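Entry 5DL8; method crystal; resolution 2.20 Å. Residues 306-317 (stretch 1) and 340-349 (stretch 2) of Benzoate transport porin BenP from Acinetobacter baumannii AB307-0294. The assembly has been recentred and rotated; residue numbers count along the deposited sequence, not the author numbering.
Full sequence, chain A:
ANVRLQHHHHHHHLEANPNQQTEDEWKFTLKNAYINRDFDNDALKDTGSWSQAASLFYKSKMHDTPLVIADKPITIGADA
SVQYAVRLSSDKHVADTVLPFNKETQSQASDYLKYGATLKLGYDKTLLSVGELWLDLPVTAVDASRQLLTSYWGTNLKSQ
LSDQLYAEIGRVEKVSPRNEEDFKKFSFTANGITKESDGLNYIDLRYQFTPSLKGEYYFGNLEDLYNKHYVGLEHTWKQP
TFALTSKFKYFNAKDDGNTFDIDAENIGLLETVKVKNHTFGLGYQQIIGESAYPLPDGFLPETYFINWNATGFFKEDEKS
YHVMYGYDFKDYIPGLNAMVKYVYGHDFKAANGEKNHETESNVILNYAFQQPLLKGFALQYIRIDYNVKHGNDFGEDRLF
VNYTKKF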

ATOM      1  N   ILE A 306      -8.843   7.533   0.851  1.00 31.08           N
ATOM      2  CA  ILE A 306      -9.493   7.449   2.248  1.00 32.19           C
ATOM      3  C   ILE A 306      -9.797   5.980   2.693  1.00 30.87           C
ATOM      4  O   ILE A 306      -9.946   5.680   3.842  1.00 30.24           O
ATOM      5  CB  ILE A 306     -10.848   8.165   2.414  1.00 31.06           C
ATOM      6  CG1 ILE A 306     -11.922   7.450   1.564  1.00 31.91           C
ATOM      7  CG2 ILE A 306     -10.782   9.626   2.085  1.00 29.88           C
ATOM      8  CD1 ILE A 306     -13.206   8.281   1.409  1.00 34.93           C
ATOM      9  N   ASN A 307     -10.012   5.104   1.735  1.00 32.19           N
ATOM     10  CA  ASN A 307     -10.304   3.675   1.970  1.00 30.46           C
ATOM     11  C   ASN A 307      -9.825   2.717   0.841  1.00 30.97           C
ATOM     12  O   ASN A 307     -10.674   2.090   0.151  1.00 29.06           O
ATOM     13  CB  ASN A 307     -11.822   3.549   2.172  1.00 31.12           C
ATOM     14  CG  ASN A 307     -12.257   2.130   2.519  1.00 32.31           C
ATOM     15  OD1 ASN A 307     -11.505   1.339   3.101  1.00 31.16           O
ATOM     16  ND2 ASN A 307     -13.488   1.828   2.176  1.00 32.43           N
ATOM     17  N   TRP A 308      -8.495   2.570   0.681  1.00 32.51           N
ATOM     18  CA  TRP A 308      -7.956   1.637  -0.380  1.00 33.82           C
ATOM     19  C   TRP A 308      -8.464   0.164  -0.068  1.00 33.75           C
ATOM     20  O   TRP A 308      -8.493  -0.251   1.044  1.00 36.42           O
ATOM     21  CB  TRP A 308      -6.428   1.710  -0.571  1.00 32.15           C
ATOM     22  CG  TRP A 308      -6.010   0.757  -1.525  1.00 31.02           C
ATOM     23  CD1 TRP A 308      -5.485  -0.535  -1.252  1.00 32.63           C
ATOM     24  CD2 TRP A 308      -6.109   0.856  -2.928  1.00 31.59           C
ATOM     25  NE1 TRP A 308      -5.251  -1.211  -2.432  1.00 31.60           N
ATOM     26  CE2 TRP A 308      -5.631  -0.413  -3.484  1.00 31.34           C
ATOM     27  CE3 TRP A 308      -6.481   1.884  -3.801  1.00 31.16           C
ATOM     28  CZ2 TRP A 308      -5.526  -0.645  -4.872  1.00 31.44           C
ATOM     29  CZ3 TRP A 308      -6.372   1.651  -5.223  1.00 32.11           C
ATOM     30  CH2 TRP A 308      -5.935   0.369  -5.729  1.00 32.52           C
ATOM     31  N   ASN A 309      -9.047  -0.515  -1.034  1.00 32.28           N
ATOM     32  CA  ASN A 309      -9.688  -1.799  -0.764  1.00 30.04           C
ATOM     33  C   ASN A 309      -9.534  -2.623  -2.055  1.00 30.45           C
ATOM     34  O   ASN A 309      -8.645  -2.333  -2.878  1.00 32.42           O
ATOM     35  CB  ASN A 309     -11.130  -1.603  -0.286  1.00 29.63           C
ATOM     36  CG  ASN A 309     -12.061  -0.849  -1.336  1.00 31.66           C
ATOM     37  OD1 ASN A 309     -11.672  -0.452  -2.481  1.00 32.28           O
ATOM     38  ND2 ASN A 309     -13.278  -0.626  -0.920  1.00 31.81           N
ATOM     39  N   ALA A 310     -10.381  -3.614  -2.281  1.00 32.88           N
ATOM     40  CA  ALA A 310     -10.127  -4.582  -3.353  1.00 32.38           C
ATOM     41  C   ALA A 310     -10.321  -4.081  -4.752  1.00 33.23           C
ATOM     42  O   ALA A 310      -9.671  -4.542  -5.635  1.00 31.29           O
ATOM     43  CB  ALA A 310     -11.060  -5.783  -3.152  1.00 37.86           C
ATOM     44  N   THR A 311     -11.310  -3.171  -4.946  1.00 34.86           N
ATOM     45  CA  THR A 311     -11.805  -2.760  -6.229  1.00 31.63           C
ATOM     46  C   THR A 311     -11.631  -1.194  -6.435  1.00 32.09           C
ATOM     47  O   THR A 311     -11.311  -0.736  -7.523  1.00 30.30           O
ATOM     48  CB  THR A 311     -13.260  -3.294  -6.473  1.00 32.72           C
ATOM     49  OG1 THR A 311     -14.208  -2.800  -5.547  1.00 31.33           O
ATOM     50  CG2 THR A 311     -13.303  -4.821  -6.506  1.00 33.29           C
ATOM     51  N   GLY A 312     -11.756  -0.395  -5.371  1.00 28.61           N
ATOM     52  CA  GLY A 312     -11.111   0.935  -5.331  1.00 29.47           C
ATOM     53  C   GLY A 312     -11.987   2.229  -5.494  1.00 27.78           C
ATOM     54  O   GLY A 312     -11.634   3.322  -5.035  1.00 23.97           O
ATOM     55  N   PHE A 313     -13.071   1.995  -6.229  1.00 29.17           N
ATOM     56  CA  PHE A 313     -14.114   2.914  -6.533  1.00 28.90           C
ATOM     57  C   PHE A 313     -13.494   4.139  -7.215  1.00 29.67           C
ATOM     58  O   PHE A 313     -13.786   5.257  -6.800  1.00 28.66           O
ATOM     59  CB  PHE A 313     -14.834   3.162  -5.222  1.00 28.32           C
ATOM     60  CG  PHE A 313     -15.520   1.900  -4.663  1.00 27.99           C
ATOM     61  CD1 PHE A 313     -14.807   0.931  -4.007  1.00 27.20           C
ATOM     62  CD2 PHE A 313     -16.872   1.706  -4.854  1.00 28.63           C
ATOM     63  CE1 PHE A 313     -15.468  -0.198  -3.560  1.00 28.47           C
ATOM     64  CE2 PHE A 313     -17.534   0.629  -4.349  1.00 29.85           C
ATOM     65  CZ  PHE A 313     -16.827  -0.386  -3.772  1.00 28.41           C
ATOM     66  N   PHE A 314     -12.589   3.903  -8.182  1.00 28.39           N
ATOM     67  CA  PHE A 314     -11.828   5.010  -8.831  1.00 28.67           C
ATOM     68  C   PHE A 314     -12.259   5.189 -10.326  1.00 27.52           C
ATOM     69  O   PHE A 314     -11.602   5.788 -11.140  1.00 26.67           O
ATOM     70  CB  PHE A 314     -10.281   4.834  -8.603  1.00 29.26           C
ATOM     71  CG  PHE A 314      -9.727   3.506  -8.985  1.00 30.83           C
ATOM     72  CD1 PHE A 314      -9.483   3.179 -10.337  1.00 33.29           C
ATOM     73  CD2 PHE A 314      -9.411   2.556  -8.002  1.00 32.83           C
ATOM     74  CE1 PHE A 314      -8.968   1.866 -10.711  1.00 35.90           C
ATOM     75  CE2 PHE A 314      -8.951   1.242  -8.352  1.00 34.61           C
ATOM     76  CZ  PHE A 314      -8.692   0.903  -9.697  1.00 35.07           C
ATOM     77  N   LYS A 315     -13.389   4.652 -10.697  1.00 26.37           N
ATOM     78  CA  LYS A 315     -13.812   4.717 -12.058  1.00 28.36           C
ATOM     79  C   LYS A 315     -14.369   6.135 -12.403  1.00 27.55           C
ATOM     80  O   LYS A 315     -14.757   6.915 -11.530  1.00 24.60           O
ATOM     81  CB  LYS A 315     -14.903   3.644 -12.412  1.00 29.68           C
ATOM     82  CG  LYS A 315     -14.508   2.198 -12.168  1.00 29.96           C
ATOM     83  CD  LYS A 315     -15.694   1.210 -12.071  1.00 30.66           C
ATOM     84  CE  LYS A 315     -15.232  -0.130 -11.647  1.00 30.75           C
ATOM     85  NZ  LYS A 315     -14.731  -0.191 -10.246  1.00 31.79           N
ATOM     86  N   GLU A 316     -14.352   6.408 -13.699  1.00 27.41           N
ATOM     87  CA  GLU A 316     -14.669   7.761 -14.195  1.00 29.04           C
ATOM     88  C   GLU A 316     -16.036   8.228 -13.734  1.00 29.12           C
ATOM     89  O   GLU A 316     -17.040   7.572 -13.979  1.00 29.64           O
ATOM     90  CB  GLU A 316     -14.655   7.778 -15.741  1.00 30.84           C
ATOM     91  CG  GLU A 316     -15.128   9.061 -16.396  1.00 32.23           C
ATOM     92  CD  GLU A 316     -15.004   9.007 -17.938  1.00 35.99           C
ATOM     93  OE1 GLU A 316     -14.337   8.085 -18.430  1.00 35.97           O
ATOM     94  OE2 GLU A 316     -15.535   9.889 -18.656  1.00 37.35           O
ATOM     95  N   ASP A 317     -16.080   9.396 -13.133  1.00 29.07           N
ATOM     96  CA  ASP A 317     -17.299   9.940 -12.577  1.00 30.26           C
ATOM     97  C   ASP A 317     -17.847   9.294 -11.309  1.00 30.28           C
ATOM     98  O   ASP A 317     -18.906   9.713 -10.826  1.00 32.24           O
ATOM     99  CB  ASP A 317     -18.395  10.018 -13.627  1.00 32.48           C
ATOM    100  CG  ASP A 317     -18.104  11.030 -14.725  1.00 34.42           C
ATOM    101  OD1 ASP A 317     -17.352  12.004 -14.565  1.00 40.09           O
ATOM    102  OD2 ASP A 317     -18.764  10.965 -15.725  1.00 38.79           O
TER
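Stretch 2 (340-349) VKYVYGHDFK

How does the backbone of stretch 2 run past stretch 1? Stretch 1 has no regular helix or strand, whereas stretch 2 enters as an extended strand that begins before Val340 and runs through the residues that follow. The chain turns a corner at Asp347, whose phi/psi of 64/12 breaks the extended run, and goes on as a weakly bonded strand at about Phe348 and Lys349. The two stretches advance in the same general sense, with Asn307 opposite Lys341, Phe313 opposite Gly345 and Asp317 opposite Phe348. The three registered pairs come progressively closer: the CA atoms of Asn307 and Lys341 are 9.2 Å apart, those of Phe313 and Gly345 6.4 Å, and those of Asp317 and Phe348 5.2 Å. No hydrogen bond joins the stretches directly, so they do not pair as strands of one sheet; side chains, some backbone atoms and two bridging waters make the contact.

What does the strand turn toward stretch 1? Its side chains alternate: the CA-to-CB bonds of Lys341 and Val343 point toward stretch 1, and those of Tyr342, Tyr344 and His346 point away. Val343 is the centre of this packing. Its CG1 lies over one face of the Phe313 ring, 3.4 Å from the ring centroid and close to the ring normal, a CH-pi contact that also brings Phe313 CE2 within 3.4 Å of Val343 CG1. On its other branch, Val343 CG2 is 3.5 Å from Asn307 ND2 and 3.9 Å from Asn309 ND2, so the valine touches an aromatic ring with one methyl and two amide groups with the other.

Why is there room for the Phe313 ring beside Gly345? The glycine falls in the next inward-facing position of the strand, and a CB there would point toward stretch 1 and come within 2.9 Å of Phe313 CD2, a clash. Without one, the edge of the ring can approach the strand backbone, with Phe313 CE2 3.9 Å from Gly345 N.

How are the polar groups at the start of the contact joined? Asn307 OD1 and Lys341 NZ are 3.7 Å apart, and a water links them. It accepts from Lys341 NZ at 2.6 Å and donates to Asn307 OD1 at 3.0 Å and to Trp308 O at 3.1 Å, tying the lysine to both side chain and backbone of stretch 1.

What holds the far end, beyond the corner? Phe348 again points toward stretch 1, where its CE2 meets Lys315 CD at 3.5 Å; Lys315 NZ is 5.5 Å from the centroid of the Phe348 ring, at most a weak cation-pi attraction. Backbone oxygens meet side-chain carbons here: Glu316 O is 3.4 Å from Phe348 CB, and Asp347 O is 3.3 Å from Asp317 CB. Asp317 O and Asp347 O, 3.5 Å apart, are both acceptors and cannot bond to each other. Nearby, a second water bridges the stretches, donating to Glu316 O at 2.6 Å and accepting from Lys349 N at 2.9 Å.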

ATOM      1  N   VAL A 340     -15.475  -4.367  10.049  1.00 31.07           N
ATOM      2  CA  VAL A 340     -16.365  -4.497   8.901  1.00 31.77           C
ATOM      3  C   VAL A 340     -16.434  -3.108   8.126  1.00 32.05           C
ATOM      4  O   VAL A 340     -16.625  -2.005   8.745  1.00 33.60           O
ATOM      5  CB  VAL A 340     -17.749  -4.811   9.454  1.00 34.46           C
ATOM      6  CG1 VAL A 340     -18.770  -4.873   8.356  1.00 35.08           C
ATOM      7  CG2 VAL A 340     -17.683  -6.174  10.176  1.00 38.07           C
ATOM      8  N   LYS A 341     -16.334  -3.132   6.837  1.00 30.80           N
ATOM      9  CA  LYS A 341     -16.430  -1.915   5.953  1.00 31.29           C
ATOM     10  C   LYS A 341     -17.400  -2.250   4.805  1.00 31.77           C
ATOM     11  O   LYS A 341     -17.411  -3.398   4.407  1.00 31.47           O
ATOM     12  CB  LYS A 341     -15.118  -1.642   5.311  1.00 30.11           C
ATOM     13  CG  LYS A 341     -14.017  -1.604   6.300  1.00 32.77           C
ATOM     14  CD  LYS A 341     -12.696  -1.244   5.593  1.00 35.98           C
ATOM     15  CE  LYS A 341     -11.523  -1.146   6.565  1.00 38.95           C
ATOM     16  NZ  LYS A 341     -10.307  -1.087   5.688  1.00 42.44           N
ATOM     17  N   TYR A 342     -18.223  -1.298   4.377  1.00 31.47           N
ATOM     18  CA  TYR A 342     -19.186  -1.417   3.288  1.00 34.37           C
ATOM     19  C   TYR A 342     -19.081  -0.128   2.402  1.00 32.17           C
ATOM     20  O   TYR A 342     -19.082   0.925   2.962  1.00 32.42           O
ATOM     21  CB  TYR A 342     -20.624  -1.491   3.813  1.00 37.98           C
ATOM     22  CG  TYR A 342     -21.704  -1.878   2.766  1.00 45.35           C
ATOM     23  CD1 TYR A 342     -21.955  -3.251   2.529  1.00 50.46           C
ATOM     24  CD2 TYR A 342     -22.523  -0.919   2.054  1.00 48.47           C
ATOM     25  CE1 TYR A 342     -22.921  -3.686   1.624  1.00 53.90           C
ATOM     26  CE2 TYR A 342     -23.549  -1.363   1.144  1.00 50.97           C
ATOM     27  CZ  TYR A 342     -23.721  -2.760   0.940  1.00 54.81           C
ATOM     28  OH  TYR A 342     -24.658  -3.420   0.105  1.00 61.32           O
ATOM     29  N   VAL A 343     -18.964  -0.251   1.090  1.00 30.18           N
ATOM     30  CA  VAL A 343     -18.921   0.828   0.138  1.00 30.41           C
ATOM     31  C   VAL A 343     -19.932   0.594  -0.962  1.00 32.11           C
ATOM     32  O   VAL A 343     -20.035  -0.504  -1.496  1.00 35.25           O
ATOM     33  CB  VAL A 343     -17.523   0.938  -0.485  1.00 29.54           C
ATOM     34  CG1 VAL A 343     -17.287   2.183  -1.339  1.00 29.75           C
ATOM     35  CG2 VAL A 343     -16.508   1.003   0.587  1.00 30.02           C
ATOM     36  N   TYR A 344     -20.670   1.652  -1.327  1.00 33.30           N
ATOM     37  CA  TYR A 344     -21.502   1.694  -2.494  1.00 32.70           C
ATOM     38  C   TYR A 344     -20.968   2.805  -3.407  1.00 31.52           C
ATOM     39  O   TYR A 344     -20.615   3.872  -2.931  1.00 30.32           O
ATOM     40  CB  TYR A 344     -22.938   1.970  -2.075  1.00 35.30           C
ATOM     41  CG  TYR A 344     -23.925   2.251  -3.195  1.00 36.44           C
ATOM     42  CD1 TYR A 344     -24.563   1.215  -3.822  1.00 38.33           C
ATOM     43  CD2 TYR A 344     -24.262   3.551  -3.578  1.00 38.03           C
ATOM     44  CE1 TYR A 344     -25.491   1.432  -4.839  1.00 39.73           C
ATOM     45  CE2 TYR A 344     -25.231   3.782  -4.584  1.00 39.74           C
ATOM     46  CZ  TYR A 344     -25.800   2.694  -5.228  1.00 40.37           C
ATOM     47  OH  TYR A 344     -26.746   2.800  -6.209  1.00 44.80           O
ATOM     48  N   GLY A 345     -20.887   2.510  -4.707  1.00 30.22           N
ATOM     49  CA  GLY A 345     -20.423   3.417  -5.730  1.00 30.37           C
ATOM     50  C   GLY A 345     -21.449   3.434  -6.895  1.00 31.61           C
ATOM     51  O   GLY A 345     -22.077   2.381  -7.233  1.00 32.85           O
ATOM     52  N   HIS A 346     -21.670   4.623  -7.474  1.00 30.64           N
ATOM     53  CA  HIS A 346     -22.626   4.817  -8.599  1.00 32.49           C
ATOM     54  C   HIS A 346     -22.197   5.980  -9.447  1.00 31.21           C
ATOM     55  O   HIS A 346     -21.103   6.555  -9.173  1.00 29.60           O
ATOM     56  CB  HIS A 346     -24.071   5.011  -8.066  1.00 34.59           C
ATOM     57  CG  HIS A 346     -24.288   6.326  -7.385  1.00 36.65           C
ATOM     58  ND1 HIS A 346     -25.391   7.103  -7.605  1.00 38.80           N
ATOM     59  CD2 HIS A 346     -23.533   7.006  -6.504  1.00 35.86           C
ATOM     60  CE1 HIS A 346     -25.317   8.187  -6.869  1.00 37.93           C
ATOM     61  NE2 HIS A 346     -24.188   8.160  -6.210  1.00 36.65           N
ATOM     62  N   ASP A 347     -23.039   6.347 -10.410  1.00 31.85           N
ATOM     63  CA  ASP A 347     -22.767   7.451 -11.355  1.00 34.91           C
ATOM     64  C   ASP A 347     -21.548   7.282 -12.320  1.00 33.07           C
ATOM     65  O   ASP A 347     -21.149   8.238 -13.007  1.00 30.01           O
ATOM     66  CB  ASP A 347     -22.686   8.862 -10.654  1.00 37.61           C
ATOM     67  CG  ASP A 347     -24.054   9.481 -10.402  1.00 42.51           C
ATOM     68  OD1 ASP A 347     -25.099   8.842 -10.699  1.00 48.75           O
ATOM     69  OD2 ASP A 347     -24.078  10.592  -9.853  1.00 44.17           O
ATOM     70  N   PHE A 348     -21.033   6.060 -12.370  1.00 32.39           N
ATOM     71  CA  PHE A 348     -20.110   5.654 -13.410  1.00 33.89           C
ATOM     72  C   PHE A 348     -20.890   4.810 -14.467  1.00 35.43           C
ATOM     73  O   PHE A 348     -21.962   4.266 -14.206  1.00 34.21           O
ATOM     74  CB  PHE A 348     -18.868   4.907 -12.885  1.00 31.64           C
ATOM     75  CG  PHE A 348     -19.166   3.593 -12.188  1.00 32.01           C
ATOM     76  CD1 PHE A 348     -19.716   3.579 -10.888  1.00 31.52           C
ATOM     77  CD2 PHE A 348     -18.903   2.368 -12.830  1.00 32.81           C
ATOM     78  CE1 PHE A 348     -19.986   2.342 -10.238  1.00 32.29           C
ATOM     79  CE2 PHE A 348     -19.179   1.151 -12.203  1.00 34.14           C
ATOM     80  CZ  PHE A 348     -19.731   1.148 -10.875  1.00 32.44           C
ATOM     81  N   LYS A 349     -20.278   4.683 -15.632  1.00 38.14           N
ATOM     82  CA  LYS A 349     -20.814   3.894 -16.772  1.00 41.91           C
ATOM     83  C   LYS A 349     -20.011   2.673 -16.961  1.00 41.29           C
ATOM     84  O   LYS A 349     -18.787   2.703 -16.756  1.00 39.91           O
ATOM     85  CB  LYS A 349     -20.734   4.718 -18.072  1.00 45.29           C
ATOM     86  CG  LYS A 349     -21.705   5.874 -18.039  1.00 47.45           C
ATOM     87  CD  LYS A 349     -21.615   6.873 -19.183  1.00 54.49           C
ATOM     88  CE  LYS A 349     -22.430   8.155 -18.882  1.00 57.05           C
ATOM     89  NZ  LYS A 349     -23.730   7.798 -18.196  1.00 58.92           N
TER
HETATM   90  O   HOH W   1     -10.484  -1.484   3.126  1.00 42.32           O
HETATM   91  O   HOH W   2     -17.955   6.333 -16.107  1.00 32.91           O